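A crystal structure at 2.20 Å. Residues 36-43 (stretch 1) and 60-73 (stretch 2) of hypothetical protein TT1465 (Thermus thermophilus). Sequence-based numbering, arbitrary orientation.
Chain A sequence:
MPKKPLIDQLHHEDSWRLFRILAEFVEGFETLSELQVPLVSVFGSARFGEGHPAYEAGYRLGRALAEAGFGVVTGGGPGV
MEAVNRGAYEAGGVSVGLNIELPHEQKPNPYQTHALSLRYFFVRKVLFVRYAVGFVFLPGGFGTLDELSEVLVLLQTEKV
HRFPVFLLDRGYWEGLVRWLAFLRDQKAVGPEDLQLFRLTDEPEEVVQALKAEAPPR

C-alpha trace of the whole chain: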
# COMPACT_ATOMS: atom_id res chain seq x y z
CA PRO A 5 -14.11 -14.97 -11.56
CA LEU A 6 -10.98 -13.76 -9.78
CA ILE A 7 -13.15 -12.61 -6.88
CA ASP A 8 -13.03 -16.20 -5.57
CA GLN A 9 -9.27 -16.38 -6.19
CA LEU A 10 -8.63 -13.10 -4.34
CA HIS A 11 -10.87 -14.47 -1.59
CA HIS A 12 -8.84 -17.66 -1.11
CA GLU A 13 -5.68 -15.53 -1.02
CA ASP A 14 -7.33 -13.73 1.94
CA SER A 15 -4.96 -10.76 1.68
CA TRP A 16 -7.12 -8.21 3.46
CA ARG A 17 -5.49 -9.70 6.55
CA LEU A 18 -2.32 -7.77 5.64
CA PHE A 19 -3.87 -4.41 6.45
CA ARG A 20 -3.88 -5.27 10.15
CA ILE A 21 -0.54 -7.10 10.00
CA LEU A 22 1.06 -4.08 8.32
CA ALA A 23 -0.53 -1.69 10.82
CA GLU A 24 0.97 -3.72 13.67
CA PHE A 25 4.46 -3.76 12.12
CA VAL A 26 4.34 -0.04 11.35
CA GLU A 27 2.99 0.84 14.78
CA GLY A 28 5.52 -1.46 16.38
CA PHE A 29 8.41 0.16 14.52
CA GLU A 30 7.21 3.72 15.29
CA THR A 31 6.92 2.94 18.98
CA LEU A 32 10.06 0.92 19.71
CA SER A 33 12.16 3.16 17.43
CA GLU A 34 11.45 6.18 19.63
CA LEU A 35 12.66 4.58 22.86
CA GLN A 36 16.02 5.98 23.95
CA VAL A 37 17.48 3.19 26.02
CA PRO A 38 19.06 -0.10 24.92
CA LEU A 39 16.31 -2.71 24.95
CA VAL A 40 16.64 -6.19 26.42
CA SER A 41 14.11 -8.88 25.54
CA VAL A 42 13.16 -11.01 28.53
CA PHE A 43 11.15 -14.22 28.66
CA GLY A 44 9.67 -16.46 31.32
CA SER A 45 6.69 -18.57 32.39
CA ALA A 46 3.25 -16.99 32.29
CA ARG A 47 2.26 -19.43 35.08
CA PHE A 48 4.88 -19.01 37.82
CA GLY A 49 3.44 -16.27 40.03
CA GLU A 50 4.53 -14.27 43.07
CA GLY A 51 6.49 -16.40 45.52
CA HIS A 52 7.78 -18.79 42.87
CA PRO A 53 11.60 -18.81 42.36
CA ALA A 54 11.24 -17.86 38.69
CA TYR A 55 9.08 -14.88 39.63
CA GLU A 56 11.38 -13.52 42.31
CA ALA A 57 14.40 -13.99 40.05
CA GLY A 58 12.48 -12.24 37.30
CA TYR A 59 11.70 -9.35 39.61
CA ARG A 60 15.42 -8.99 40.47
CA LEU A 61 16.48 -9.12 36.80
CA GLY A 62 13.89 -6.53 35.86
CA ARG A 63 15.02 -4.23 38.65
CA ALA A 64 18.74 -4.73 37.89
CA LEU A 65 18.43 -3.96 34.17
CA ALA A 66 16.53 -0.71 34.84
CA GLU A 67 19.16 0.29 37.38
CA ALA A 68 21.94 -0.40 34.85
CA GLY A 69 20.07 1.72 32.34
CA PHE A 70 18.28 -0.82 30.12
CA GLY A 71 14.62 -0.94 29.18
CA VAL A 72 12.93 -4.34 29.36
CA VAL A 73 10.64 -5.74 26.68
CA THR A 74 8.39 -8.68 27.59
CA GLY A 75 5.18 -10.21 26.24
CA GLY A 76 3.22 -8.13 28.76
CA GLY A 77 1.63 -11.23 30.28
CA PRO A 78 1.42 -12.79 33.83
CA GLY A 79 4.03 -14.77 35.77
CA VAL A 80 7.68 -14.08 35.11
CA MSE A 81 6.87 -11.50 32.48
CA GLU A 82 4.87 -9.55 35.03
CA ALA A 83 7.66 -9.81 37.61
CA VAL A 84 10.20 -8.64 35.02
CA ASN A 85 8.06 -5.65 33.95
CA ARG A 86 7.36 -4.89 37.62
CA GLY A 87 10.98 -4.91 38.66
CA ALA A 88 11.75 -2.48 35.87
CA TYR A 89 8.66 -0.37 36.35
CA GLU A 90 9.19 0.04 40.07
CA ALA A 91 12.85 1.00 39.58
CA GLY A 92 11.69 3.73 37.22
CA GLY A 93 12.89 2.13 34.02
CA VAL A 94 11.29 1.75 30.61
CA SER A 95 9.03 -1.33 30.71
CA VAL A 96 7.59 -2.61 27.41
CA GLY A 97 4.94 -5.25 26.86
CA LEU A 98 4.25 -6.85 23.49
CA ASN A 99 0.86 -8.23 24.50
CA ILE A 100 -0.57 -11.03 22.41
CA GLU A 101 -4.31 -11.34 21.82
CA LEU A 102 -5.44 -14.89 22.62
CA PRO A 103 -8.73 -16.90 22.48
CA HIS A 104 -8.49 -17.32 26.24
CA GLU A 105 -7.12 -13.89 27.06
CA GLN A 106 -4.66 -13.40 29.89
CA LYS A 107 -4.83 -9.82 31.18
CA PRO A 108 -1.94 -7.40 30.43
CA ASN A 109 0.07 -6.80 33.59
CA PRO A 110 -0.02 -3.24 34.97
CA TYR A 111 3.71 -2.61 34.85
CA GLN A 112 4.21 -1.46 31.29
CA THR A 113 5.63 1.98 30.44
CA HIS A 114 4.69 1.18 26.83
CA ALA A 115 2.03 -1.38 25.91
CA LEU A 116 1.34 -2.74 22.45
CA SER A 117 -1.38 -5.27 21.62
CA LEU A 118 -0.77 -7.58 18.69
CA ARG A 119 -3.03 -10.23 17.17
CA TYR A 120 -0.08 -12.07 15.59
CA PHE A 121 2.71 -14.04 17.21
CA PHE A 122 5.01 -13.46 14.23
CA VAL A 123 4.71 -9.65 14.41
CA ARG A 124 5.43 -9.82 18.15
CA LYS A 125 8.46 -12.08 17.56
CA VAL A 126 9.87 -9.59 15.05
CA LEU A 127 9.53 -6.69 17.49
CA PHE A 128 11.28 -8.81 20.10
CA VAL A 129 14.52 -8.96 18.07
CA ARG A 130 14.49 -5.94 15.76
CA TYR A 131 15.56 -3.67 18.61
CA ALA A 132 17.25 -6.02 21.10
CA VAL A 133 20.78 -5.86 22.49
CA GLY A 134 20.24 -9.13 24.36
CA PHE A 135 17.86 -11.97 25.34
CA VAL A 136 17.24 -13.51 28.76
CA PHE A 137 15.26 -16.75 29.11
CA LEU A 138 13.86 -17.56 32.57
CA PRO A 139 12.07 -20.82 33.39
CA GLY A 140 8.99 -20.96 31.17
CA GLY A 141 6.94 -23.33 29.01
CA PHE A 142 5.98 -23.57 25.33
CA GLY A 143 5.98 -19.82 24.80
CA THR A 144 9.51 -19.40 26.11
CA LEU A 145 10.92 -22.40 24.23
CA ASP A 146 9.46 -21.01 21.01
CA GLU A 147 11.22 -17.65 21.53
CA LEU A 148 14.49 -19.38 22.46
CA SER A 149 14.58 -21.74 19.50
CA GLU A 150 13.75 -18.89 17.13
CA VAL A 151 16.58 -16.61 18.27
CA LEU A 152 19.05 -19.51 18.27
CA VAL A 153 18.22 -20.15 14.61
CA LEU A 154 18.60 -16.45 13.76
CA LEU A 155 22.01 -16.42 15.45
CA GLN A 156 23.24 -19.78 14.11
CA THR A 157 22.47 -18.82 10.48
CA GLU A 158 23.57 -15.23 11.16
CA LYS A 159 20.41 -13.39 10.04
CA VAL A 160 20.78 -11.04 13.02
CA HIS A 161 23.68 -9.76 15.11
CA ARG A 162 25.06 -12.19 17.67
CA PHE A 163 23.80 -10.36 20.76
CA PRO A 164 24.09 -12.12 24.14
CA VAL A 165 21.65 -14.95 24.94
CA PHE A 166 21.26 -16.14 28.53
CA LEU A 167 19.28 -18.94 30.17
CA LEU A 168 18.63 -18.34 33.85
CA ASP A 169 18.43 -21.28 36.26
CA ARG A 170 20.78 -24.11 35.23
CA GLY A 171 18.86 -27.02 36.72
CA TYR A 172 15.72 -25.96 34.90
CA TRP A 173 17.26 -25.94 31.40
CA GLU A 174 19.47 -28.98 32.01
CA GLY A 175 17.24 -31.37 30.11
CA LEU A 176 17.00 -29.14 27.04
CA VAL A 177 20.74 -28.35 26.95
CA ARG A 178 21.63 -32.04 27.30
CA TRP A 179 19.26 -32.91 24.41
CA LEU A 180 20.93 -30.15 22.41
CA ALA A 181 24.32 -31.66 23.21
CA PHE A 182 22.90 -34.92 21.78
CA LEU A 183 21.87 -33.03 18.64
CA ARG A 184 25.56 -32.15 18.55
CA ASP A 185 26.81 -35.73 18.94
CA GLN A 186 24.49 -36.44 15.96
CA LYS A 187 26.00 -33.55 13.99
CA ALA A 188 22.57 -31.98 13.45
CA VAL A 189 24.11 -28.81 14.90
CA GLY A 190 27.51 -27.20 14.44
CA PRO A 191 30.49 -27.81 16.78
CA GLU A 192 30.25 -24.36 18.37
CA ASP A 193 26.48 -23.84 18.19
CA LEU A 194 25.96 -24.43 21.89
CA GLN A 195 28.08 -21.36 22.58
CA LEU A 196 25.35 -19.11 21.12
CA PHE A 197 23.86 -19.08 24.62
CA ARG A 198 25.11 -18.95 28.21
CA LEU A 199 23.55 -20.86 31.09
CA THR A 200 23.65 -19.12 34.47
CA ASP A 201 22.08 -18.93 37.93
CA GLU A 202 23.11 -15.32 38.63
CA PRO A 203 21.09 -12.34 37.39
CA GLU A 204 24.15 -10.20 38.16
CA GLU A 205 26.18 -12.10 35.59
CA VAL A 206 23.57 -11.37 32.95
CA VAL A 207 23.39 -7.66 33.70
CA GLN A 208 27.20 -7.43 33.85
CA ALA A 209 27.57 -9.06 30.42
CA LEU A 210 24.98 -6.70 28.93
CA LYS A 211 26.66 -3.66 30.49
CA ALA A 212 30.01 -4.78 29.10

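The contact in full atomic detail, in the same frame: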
# COMPACT_ATOMS: atom_id res chain seq x y z
N GLN A 36 14.65 5.51 23.91
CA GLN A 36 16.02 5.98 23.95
C GLN A 36 16.94 5.27 24.92
O GLN A 36 17.90 5.85 25.43
CB GLN A 36 16.02 7.49 24.22
CG GLN A 36 15.40 8.26 23.07
CD GLN A 36 15.37 9.75 23.29
OE1 GLN A 36 16.41 10.39 23.50
NE2 GLN A 36 14.17 10.33 23.24
N VAL A 37 16.65 4.00 25.16
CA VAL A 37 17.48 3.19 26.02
C VAL A 37 17.67 1.86 25.31
O VAL A 37 16.82 1.44 24.51
CB VAL A 37 16.81 2.94 27.38
CG1 VAL A 37 16.69 4.26 28.14
CG2 VAL A 37 15.43 2.32 27.17
N PRO A 38 18.80 1.19 25.56
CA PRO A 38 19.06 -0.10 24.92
C PRO A 38 17.96 -1.02 25.44
O PRO A 38 17.62 -0.98 26.63
CB PRO A 38 20.44 -0.47 25.47
CG PRO A 38 21.06 0.86 25.72
CD PRO A 38 19.95 1.61 26.37
N LEU A 39 17.39 -1.83 24.55
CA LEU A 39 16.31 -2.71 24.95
C LEU A 39 16.73 -4.18 25.03
O LEU A 39 17.36 -4.71 24.11
CB LEU A 39 15.14 -2.56 23.97
CG LEU A 39 14.55 -1.15 23.86
CD1 LEU A 39 13.56 -1.10 22.73
CD2 LEU A 39 13.88 -0.78 25.16
N VAL A 40 16.35 -4.80 26.14
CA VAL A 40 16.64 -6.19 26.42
C VAL A 40 15.35 -7.00 26.44
O VAL A 40 14.41 -6.69 27.19
CB VAL A 40 17.33 -6.31 27.79
CG1 VAL A 40 17.48 -7.78 28.17
CG2 VAL A 40 18.70 -5.63 27.76
N SER A 41 15.29 -8.03 25.60
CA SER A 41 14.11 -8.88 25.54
C SER A 41 14.23 -9.92 26.64
O SER A 41 15.28 -10.55 26.79
CB SER A 41 14.00 -9.54 24.18
OG SER A 41 13.54 -8.59 23.25
N VAL A 42 13.17 -10.09 27.41
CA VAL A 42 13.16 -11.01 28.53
C VAL A 42 11.96 -11.95 28.47
O VAL A 42 10.84 -11.54 28.20
CB VAL A 42 13.15 -10.21 29.85
CG1 VAL A 42 13.34 -11.14 31.04
CG2 VAL A 42 14.26 -9.18 29.81
N PHE A 43 12.21 -13.23 28.73
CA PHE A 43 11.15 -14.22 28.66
C PHE A 43 11.07 -15.13 29.88
O PHE A 43 12.08 -15.45 30.51
CB PHE A 43 11.35 -15.08 27.41
CG PHE A 43 11.63 -14.29 26.18
CD1 PHE A 43 12.92 -13.88 25.88
CD2 PHE A 43 10.59 -13.92 25.33
CE1 PHE A 43 13.19 -13.11 24.77
CE2 PHE A 43 10.83 -13.14 24.21
CZ PHE A 43 12.14 -12.74 23.92
N ARG A 60 14.05 -9.48 40.29
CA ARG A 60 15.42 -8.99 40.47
C ARG A 60 16.08 -8.58 39.16
O ARG A 60 16.74 -7.54 39.09
CB ARG A 60 16.29 -10.04 41.18
CG ARG A 60 15.86 -10.43 42.60
CD ARG A 60 17.08 -10.89 43.43
NE ARG A 60 17.67 -12.12 42.92
CZ ARG A 60 18.97 -12.41 42.94
NH1 ARG A 60 19.85 -11.56 43.46
NH2 ARG A 60 19.39 -13.58 42.46
N LEU A 61 15.92 -9.40 38.12
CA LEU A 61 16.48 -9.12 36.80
C LEU A 61 15.89 -7.82 36.27
O LEU A 61 16.61 -6.95 35.80
CB LEU A 61 16.11 -10.23 35.81
CG LEU A 61 17.06 -10.71 34.71
CD1 LEU A 61 16.22 -11.07 33.50
CD2 LEU A 61 18.09 -9.68 34.35
N GLY A 62 14.57 -7.72 36.33
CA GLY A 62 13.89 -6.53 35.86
C GLY A 62 14.41 -5.29 36.55
O GLY A 62 14.71 -4.29 35.90
N ARG A 63 14.51 -5.35 37.87
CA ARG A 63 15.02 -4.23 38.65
C ARG A 63 16.50 -3.91 38.33
O ARG A 63 16.88 -2.74 38.22
CB ARG A 63 14.87 -4.54 40.14
CG ARG A 63 15.61 -3.57 41.04
CD ARG A 63 16.22 -4.31 42.22
NE ARG A 63 15.29 -4.45 43.33
CZ ARG A 63 15.27 -5.49 44.16
NH1 ARG A 63 16.11 -6.50 44.00
NH2 ARG A 63 14.41 -5.49 45.18
N ALA A 64 17.32 -4.95 38.18
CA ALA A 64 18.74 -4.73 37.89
C ALA A 64 18.96 -4.06 36.53
O ALA A 64 19.73 -3.09 36.42
CB ALA A 64 19.48 -6.03 37.93
N LEU A 65 18.27 -4.54 35.50
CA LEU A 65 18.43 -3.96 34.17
C LEU A 65 18.06 -2.47 34.13
O LEU A 65 18.76 -1.67 33.52
CB LEU A 65 17.60 -4.74 33.17
CG LEU A 65 18.09 -6.17 32.94
CD1 LEU A 65 16.97 -7.00 32.34
CD2 LEU A 65 19.32 -6.14 32.03
N ALA A 66 16.96 -2.11 34.78
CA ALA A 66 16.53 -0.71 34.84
C ALA A 66 17.61 0.11 35.53
O ALA A 66 17.99 1.19 35.06
CB ALA A 66 15.24 -0.61 35.62
N GLU A 67 18.12 -0.41 36.64
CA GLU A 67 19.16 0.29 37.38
C GLU A 67 20.37 0.54 36.48
O GLU A 67 20.91 1.66 36.43
CB GLU A 67 19.57 -0.53 38.61
CG GLU A 67 18.63 -0.38 39.81
CD GLU A 67 18.91 -1.41 40.91
OE1 GLU A 67 18.31 -1.33 42.00
OE2 GLU A 67 19.74 -2.32 40.67
N ALA A 68 20.79 -0.50 35.76
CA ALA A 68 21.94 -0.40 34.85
C ALA A 68 21.66 0.49 33.64
O ALA A 68 22.57 0.84 32.88
CB ALA A 68 22.33 -1.79 34.38
N GLY A 69 20.40 0.87 33.46
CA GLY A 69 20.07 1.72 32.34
C GLY A 69 19.40 1.08 31.14
O GLY A 69 19.29 1.72 30.09
N PHE A 70 18.97 -0.17 31.24
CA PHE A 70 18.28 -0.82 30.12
C PHE A 70 16.76 -0.76 30.28
O PHE A 70 16.24 -0.58 31.39
CB PHE A 70 18.65 -2.31 30.00
CG PHE A 70 20.09 -2.57 29.76
CD1 PHE A 70 20.96 -2.75 30.83
CD2 PHE A 70 20.60 -2.60 28.47
CE1 PHE A 70 22.31 -2.96 30.63
CE2 PHE A 70 21.95 -2.80 28.25
CZ PHE A 70 22.81 -2.99 29.32
N GLY A 71 16.06 -0.89 29.16
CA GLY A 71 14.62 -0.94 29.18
C GLY A 71 14.32 -2.42 28.96
O GLY A 71 15.07 -3.10 28.26
N VAL A 72 13.26 -2.94 29.57
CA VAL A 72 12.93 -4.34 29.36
C VAL A 72 11.72 -4.45 28.46
O VAL A 72 10.80 -3.62 28.52
CB VAL A 72 12.65 -5.09 30.69
CG1 VAL A 72 13.88 -5.07 31.56
CG2 VAL A 72 11.46 -4.48 31.41
N VAL A 73 11.73 -5.46 27.60
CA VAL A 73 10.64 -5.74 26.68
C VAL A 73 10.20 -7.18 26.95
O VAL A 73 11.02 -8.10 26.85
CB VAL A 73 11.09 -5.61 25.22
CG1 VAL A 73 9.92 -5.83 24.30
CG2 VAL A 73 11.69 -4.23 24.98

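How does the chain enter this contact from the loop before the strand? Gln-36 stays out of reach, and contact begins at Val-37, whose CA-to-CB bond points toward stretch 2. Its CG2 lies 3.8 Å from Gly-71 N, close over a backbone that carries no side chain. That absence matters: an ideal CB on Gly-71 would fall 2.9 Å from Val-37 CG2, a clash, and 3.1 Å from Leu-39 CD2. Gly-69 is a glycine for a different reason. It ends the helix in a Schellman motif with positive phi, where a CB would be jammed against the carbonyl oxygen of the residue before it.

What does Pro-38 contribute, having no N-H to give? It offers its carbonyl: Gly-71 N donates to Pro-38 O at 3.0 Å in a nearly straight hydrogen bond, the first rung of a parallel pairing. The proline ring meets the side chain of Phe-70, with Pro-38 CB 3.7 Å from Phe-70 CD2, a purely apolar contact.

How do the two strands bond once Leu-39 begins the first of them? Leu-39, Val-40 and Ser-41 pair in parallel with Gly-71, Val-72 and Val-73. In such a ladder one residue bonds through both its N-H and its C=O to the two residues flanking its partner, and here Val-40 does so: its N donates to Gly-71 O at 3.0 Å, while its O accepts from Val-73 N, also at 3.0 Å. CA-H...O contacts fill in between, among them Leu-39 CA to Gly-71 O at 3.6 Å. On the face shared by Leu-39 and Ser-41, Leu-39 CB packs 4.0 Å from Val-73 CG2.

What covers the face to which Val-40 points? Helix 60-68 runs nearly antiparallel to strand 39-43, their axes 10.5 Å apart at closest approach, which leaves room for a layer of aliphatic side chains. Val-40 CG1 approaches Leu-65 CD1 at 4.3 Å, and its CG2 reaches Phe-70 CD2 at 3.6 Å. With no polar side-chain atoms involved, these contacts rest on shape and the exclusion of water.

How does the contact close beyond Ser-41? Ser-41 CA approaches Val-73 O at 3.4 Å, and its hydroxyl is hydrogen-bonded elsewhere in the structure. Val-42 N then donates to that same Val-73 O at 3.0 Å, the last rung. Its side chain extends the apolar layer, with Val-42 CG1 3.8 Å from Leu-61 CD1 and Val-42 CG2 4.3 Å from Leu-65 CD1. Phe-43 adds almost nothing, its CA-to-CB bond pointing away.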